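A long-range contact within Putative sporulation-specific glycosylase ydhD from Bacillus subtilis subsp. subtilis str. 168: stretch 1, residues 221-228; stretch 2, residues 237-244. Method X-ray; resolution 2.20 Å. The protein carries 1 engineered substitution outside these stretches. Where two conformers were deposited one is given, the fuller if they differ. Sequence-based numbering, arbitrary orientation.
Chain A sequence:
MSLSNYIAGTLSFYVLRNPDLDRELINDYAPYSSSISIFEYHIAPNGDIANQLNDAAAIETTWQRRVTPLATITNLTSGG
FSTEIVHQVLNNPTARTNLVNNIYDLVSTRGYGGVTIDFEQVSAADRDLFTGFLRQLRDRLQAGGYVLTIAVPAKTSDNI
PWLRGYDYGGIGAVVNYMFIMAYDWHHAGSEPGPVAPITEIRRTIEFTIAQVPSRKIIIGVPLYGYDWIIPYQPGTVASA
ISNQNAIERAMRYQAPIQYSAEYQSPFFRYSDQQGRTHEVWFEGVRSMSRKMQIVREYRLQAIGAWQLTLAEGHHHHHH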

ATOM      1  N   VAL A 221       3.837  12.578   6.634  1.00 35.00           N
ATOM      2  CA  VAL A 221       2.821  12.918   5.625  1.00 29.96           C
ATOM      3  C   VAL A 221       1.656  11.895   5.635  1.00 37.20           C
ATOM      4  O   VAL A 221       1.829  10.776   6.139  1.00 32.49           O
ATOM      5  CB  VAL A 221       3.442  13.076   4.206  1.00 30.71           C
ATOM      6  CG1 VAL A 221       4.542  14.156   4.192  1.00 27.42           C
ATOM      7  CG2 VAL A 221       3.935  11.748   3.651  1.00 32.95           C
ATOM      8  N   PRO A 222       0.462  12.284   5.118  1.00 29.20           N
ATOM      9  CA  PRO A 222      -0.702  11.382   5.133  1.00 33.31           C
ATOM     10  C   PRO A 222      -0.488  10.035   4.450  1.00 27.27           C
ATOM     11  O   PRO A 222       0.176   9.949   3.417  1.00 29.58           O
ATOM     12  CB  PRO A 222      -1.772  12.168   4.373  1.00 24.32           C
ATOM     13  CG  PRO A 222      -1.370  13.569   4.493  1.00 33.36           C
ATOM     14  CD  PRO A 222       0.112  13.590   4.523  1.00 29.96           C
ATOM     15  N   LEU A 223      -1.045   8.996   5.054  1.00 37.02           N
ATOM     16  CA  LEU A 223      -1.122   7.686   4.431  1.00 46.33           C
ATOM     17  C   LEU A 223      -2.361   7.616   3.528  1.00 42.41           C
ATOM     18  O   LEU A 223      -2.294   7.069   2.426  1.00 43.63           O
ATOM     19  CB  LEU A 223      -1.158   6.604   5.523  1.00 52.42           C
ATOM     20  CG  LEU A 223      -1.346   5.108   5.233  1.00 46.87           C
ATOM     21  CD1 LEU A 223      -0.347   4.547   4.221  1.00 49.77           C
ATOM     22  CD2 LEU A 223      -1.292   4.328   6.544  1.00 41.24           C
ATOM     23  N   TYR A 224      -3.471   8.204   3.987  1.00 34.73           N
ATOM     24  CA  TYR A 224      -4.790   8.115   3.336  0.50 33.16           C
ATOM     25  C   TYR A 224      -5.344   9.466   2.881  1.00 28.48           C
ATOM     26  O   TYR A 224      -5.191  10.462   3.588  1.00 29.06           O
ATOM     27  CB  TYR A 224      -5.828   7.552   4.320  0.50 27.91           C
ATOM     28  CG  TYR A 224      -5.641   6.124   4.783  0.50 31.27           C
ATOM     29  CD1 TYR A 224      -5.701   5.061   3.882  0.50 41.28           C
ATOM     30  CD2 TYR A 224      -5.466   5.834   6.140  0.50 34.92           C
ATOM     31  CE1 TYR A 224      -5.552   3.748   4.311  0.50 38.79           C
ATOM     32  CE2 TYR A 224      -5.318   4.519   6.582  0.50 31.14           C
ATOM     33  CZ  TYR A 224      -5.362   3.484   5.660  0.50 38.56           C
ATOM     34  OH  TYR A 224      -5.217   2.182   6.079  0.50 30.97           O
ATOM     35  N   GLY A 225      -6.026   9.474   1.740  1.00 31.34           N
ATOM     36  CA  GLY A 225      -6.915  10.562   1.348  1.00 24.46           C
ATOM     37  C   GLY A 225      -8.312  10.045   1.654  1.00 31.84           C
ATOM     38  O   GLY A 225      -8.460   8.891   2.074  1.00 34.05           O
ATOM     39  N   TYR A 226      -9.342  10.868   1.483  1.00 33.97           N
ATOM     40  CA  TYR A 226     -10.701  10.402   1.790  1.00 33.49           C
ATOM     41  C   TYR A 226     -11.740  10.789   0.754  1.00 27.10           C
ATOM     42  O   TYR A 226     -11.643  11.845   0.134  1.00 23.83           O
ATOM     43  CB  TYR A 226     -11.164  10.821   3.202  1.00 31.45           C
ATOM     44  CG  TYR A 226     -10.288  10.304   4.323  1.00 34.29           C
ATOM     45  CD1 TYR A 226     -10.491   9.042   4.874  1.00 38.40           C
ATOM     46  CD2 TYR A 226      -9.244  11.079   4.823  1.00 47.34           C
ATOM     47  CE1 TYR A 226      -9.669   8.568   5.893  1.00 44.51           C
ATOM     48  CE2 TYR A 226      -8.418  10.617   5.832  1.00 26.66           C
ATOM     49  CZ  TYR A 226      -8.635   9.367   6.365  1.00 35.10           C
ATOM     50  OH  TYR A 226      -7.810   8.927   7.369  1.00 30.38           O
ATOM     51  N   ASP A 227     -12.732   9.919   0.596  1.00 30.69           N
ATOM     52  CA  ASP A 227     -13.852  10.119  -0.316  1.00 38.44           C
ATOM     53  C   ASP A 227     -15.136  10.189   0.509  1.00 33.53           C
ATOM     54  O   ASP A 227     -15.608   9.172   1.005  1.00 32.62           O
ATOM     55  CB  ASP A 227     -13.920   8.940  -1.294  1.00 39.07           C
ATOM     56  CG  ASP A 227     -14.816   9.205  -2.498  1.00 51.85           C
ATOM     57  OD1 ASP A 227     -14.564   8.585  -3.552  1.00 39.15           O
ATOM     58  OD2 ASP A 227     -15.759  10.022  -2.414  1.00 36.69           O
ATOM     59  N   TRP A 228     -15.686  11.395   0.643  1.00 34.65           N
ATOM     60  CA  TRP A 228     -16.902  11.635   1.432  1.00 42.08           C
ATOM     61  C   TRP A 228     -18.115  11.843   0.525  1.00 34.90           C
ATOM     62  O   TRP A 228     -18.008  12.501  -0.505  1.00 35.93           O
ATOM     63  CB  TRP A 228     -16.765  12.931   2.234  1.00 30.32           C
ATOM     64  CG  TRP A 228     -15.792  12.964   3.376  1.00 44.76           C
ATOM     65  CD1 TRP A 228     -16.051  12.644   4.680  1.00 39.18           C
ATOM     66  CD2 TRP A 228     -14.433  13.421   3.338  1.00 37.83           C
ATOM     67  NE1 TRP A 228     -14.932  12.841   5.448  1.00 36.96           N
ATOM     68  CE2 TRP A 228     -13.924  13.323   4.654  1.00 51.43           C
ATOM     69  CE3 TRP A 228     -13.592  13.898   2.320  1.00 33.57           C
ATOM     70  CZ2 TRP A 228     -12.610  13.683   4.982  1.00 35.07           C
ATOM     71  CZ3 TRP A 228     -12.288  14.263   2.647  1.00 38.73           C
ATOM     72  CH2 TRP A 228     -11.809  14.151   3.970  1.00 36.45           C
ATOM     73  N   VAL A 237     -19.387   6.560   7.263  1.00 70.49           N
ATOM     74  CA  VAL A 237     -17.933   6.542   7.244  1.00 67.63           C
ATOM     75  C   VAL A 237     -17.459   6.809   5.810  1.00 61.90           C
ATOM     76  O   VAL A 237     -17.922   6.159   4.869  1.00 57.76           O
ATOM     77  CB  VAL A 237     -17.387   5.179   7.757  1.00 71.85           C
ATOM     78  CG1 VAL A 237     -15.865   5.186   7.845  1.00 72.58           C
ATOM     79  CG2 VAL A 237     -17.993   4.828   9.115  1.00 75.01           C
ATOM     80  N   ALA A 238     -16.549   7.770   5.653  1.00 55.97           N
ATOM     81  CA  ALA A 238     -15.911   8.043   4.364  1.00 42.45           C
ATOM     82  C   ALA A 238     -14.993   6.898   3.955  1.00 34.24           C
ATOM     83  O   ALA A 238     -14.545   6.119   4.795  1.00 46.46           O
ATOM     84  CB  ALA A 238     -15.131   9.337   4.422  1.00 40.00           C
ATOM     85  N   SER A 239     -14.717   6.795   2.661  1.00 37.28           N
ATOM     86  CA  SER A 239     -13.806   5.769   2.169  1.00 34.81           C
ATOM     87  C   SER A 239     -12.370   6.262   2.258  1.00 37.62           C
ATOM     88  O   SER A 239     -12.022   7.292   1.672  1.00 34.88           O
ATOM     89  CB  SER A 239     -14.148   5.377   0.729  1.00 41.47           C
ATOM     90  OG  SER A 239     -15.429   4.783   0.648  1.00 53.42           O
ATOM     91  N   ALA A 240     -11.555   5.521   3.008  1.00 41.21           N
ATOM     92  CA  ALA A 240     -10.125   5.781   3.156  1.00 38.92           C
ATOM     93  C   ALA A 240      -9.376   5.183   1.974  1.00 41.99           C
ATOM     94  O   ALA A 240      -9.327   3.959   1.808  1.00 41.46           O
ATOM     95  CB  ALA A 240      -9.609   5.190   4.469  1.00 33.94           C
ATOM     96  N   ILE A 241      -8.811   6.055   1.144  1.00 33.08           N
ATOM     97  CA  ILE A 241      -8.174   5.643  -0.103  1.00 34.43           C
ATOM     98  C   ILE A 241      -6.773   6.241  -0.216  1.00 38.73           C
ATOM     99  O   ILE A 241      -6.473   7.258   0.411  1.00 44.24           O
ATOM    100  CB  ILE A 241      -9.033   6.028  -1.358  1.00 40.29           C
ATOM    101  CG1 ILE A 241      -9.156   7.547  -1.520  1.00 32.82           C
ATOM    102  CG2 ILE A 241     -10.422   5.378  -1.316  1.00 35.53           C
ATOM    103  CD1 ILE A 241      -9.916   7.962  -2.758  1.00 31.58           C
ATOM    104  N   SER A 242      -5.911   5.599  -1.000  1.00 34.04           N
ATOM    105  CA  SER A 242      -4.556   6.093  -1.207  1.00 30.82           C
ATOM    106  C   SER A 242      -4.597   7.313  -2.116  1.00 34.47           C
ATOM    107  O   SER A 242      -5.614   7.584  -2.757  1.00 39.00           O
ATOM    108  CB  SER A 242      -3.646   4.996  -1.789  1.00 29.81           C
ATOM    109  OG  SER A 242      -3.758   4.912  -3.206  1.00 35.65           O
ATOM    110  N   ASN A 243      -3.494   8.051  -2.166  1.00 31.33           N
ATOM    111  CA  ASN A 243      -3.405   9.215  -3.027  1.00 29.96           C
ATOM    112  C   ASN A 243      -3.511   8.858  -4.510  1.00 31.66           C
ATOM    113  O   ASN A 243      -4.121   9.601  -5.277  1.00 33.22           O
ATOM    114  CB  ASN A 243      -2.139  10.010  -2.720  1.00 31.40           C
ATOM    115  CG  ASN A 243      -2.163  10.616  -1.323  1.00 39.24           C
ATOM    116  OD1 ASN A 243      -3.152  11.231  -0.922  1.00 37.22           O
ATOM    117  ND2 ASN A 243      -1.084  10.431  -0.573  1.00 27.91           N
ATOM    118  N   GLN A 244      -2.951   7.709  -4.892  1.00 34.27           N
ATOM    119  CA  GLN A 244      -3.105   7.203  -6.254  1.00 31.55           C
ATOM    120  C   GLN A 244      -4.553   6.793  -6.544  1.00 31.22           C
ATOM    121  O   GLN A 244      -5.058   7.065  -7.636  1.00 34.51           O
ATOM    122  CB  GLN A 244      -2.148   6.046  -6.545  1.00 30.92           C
ATOM    123  CG  GLN A 244      -2.017   5.762  -8.039  1.00 41.06           C
ATOM    124  CD  GLN A 244      -1.099   4.613  -8.356  1.00 33.41           C
ATOM    125  OE1 GLN A 244       0.018   4.529  -7.844  1.00 44.97           O
ATOM    126  NE2 GLN A 244      -1.560   3.720  -9.226  1.00 42.49           N
TER
HETATM  127  O   HOH W   1       0.517  11.552   1.475  1.00 34.96           O
HETATM  128  O   HOH W   2      -1.634   7.447   0.031  1.00 43.44           O
HETATM  129  O   HOH W   3      -3.901  12.202   1.488  1.00 31.08           O

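Where the paired strands come apart, three waters take over from the backbone hydrogen bonds, and all three converge on one residue, Asn243. Water 1 donates to Pro222 O (2.5 Å) and accepts from Asn243 ND2 (2.8 Å); water 2 donates to Leu223 O (2.5 Å) and accepts from Asn243 N (2.9 Å); water 3 donates to both Tyr224 O (3.0 Å) and Asn243 OD1 (2.7 Å). Three successive carbonyls, those of Pro222, Leu223 and Tyr224, each receive a hydrogen bond from a water that also bonds to Asn243, a residue in the first turn of a helix; Asn243 donates to two of these waters and accepts from the third. Direct contact is loose here: Pro222 O and Asn243 ND2 lie 4.2 Å apart, leaving room for a bridging water.

Beyond this point the contact illustrates a familiar principle, that an antiparallel pair alternates its hydrogen-bonded and non-hydrogen-bonded positions. Gly225 and Ile241 exchange two bonds, Gly225 N to Ile241 O at a short 2.6 Å and Ile241 N to Gly225 O at 3.0 Å. Two residues along, Asp227 N reaches Ser239 O at 2.9 Å and Ser239 N returns to Asp227 O at 3.0 Å. Between them Tyr226 faces Ala240 without such bonds, although Tyr226 CA approaches Ser239 O at 3.4 Å in a CA-H...O contact.

The same alternation sorts the side chains. Tyr226 and Ala240 share one face of the sheet, with Tyr226 CE1 3.7 Å from Ala240 CB. Ala240 CB also lies over the face of the Tyr224 ring, 4.2 Å from the ring centroid, in a CH-pi contact, so one small side chain packs against two aromatics. Asp227, Ser239 and Ile241 occupy the other face, where Asp227 CB and Ser239 CB are 4.1 Å apart. At the far end Ala238 repeats the theme: Ala238 CB sits 3.7 Å from the centroid of the five-membered ring of Trp228, over the ring face, in a CH-pi contact.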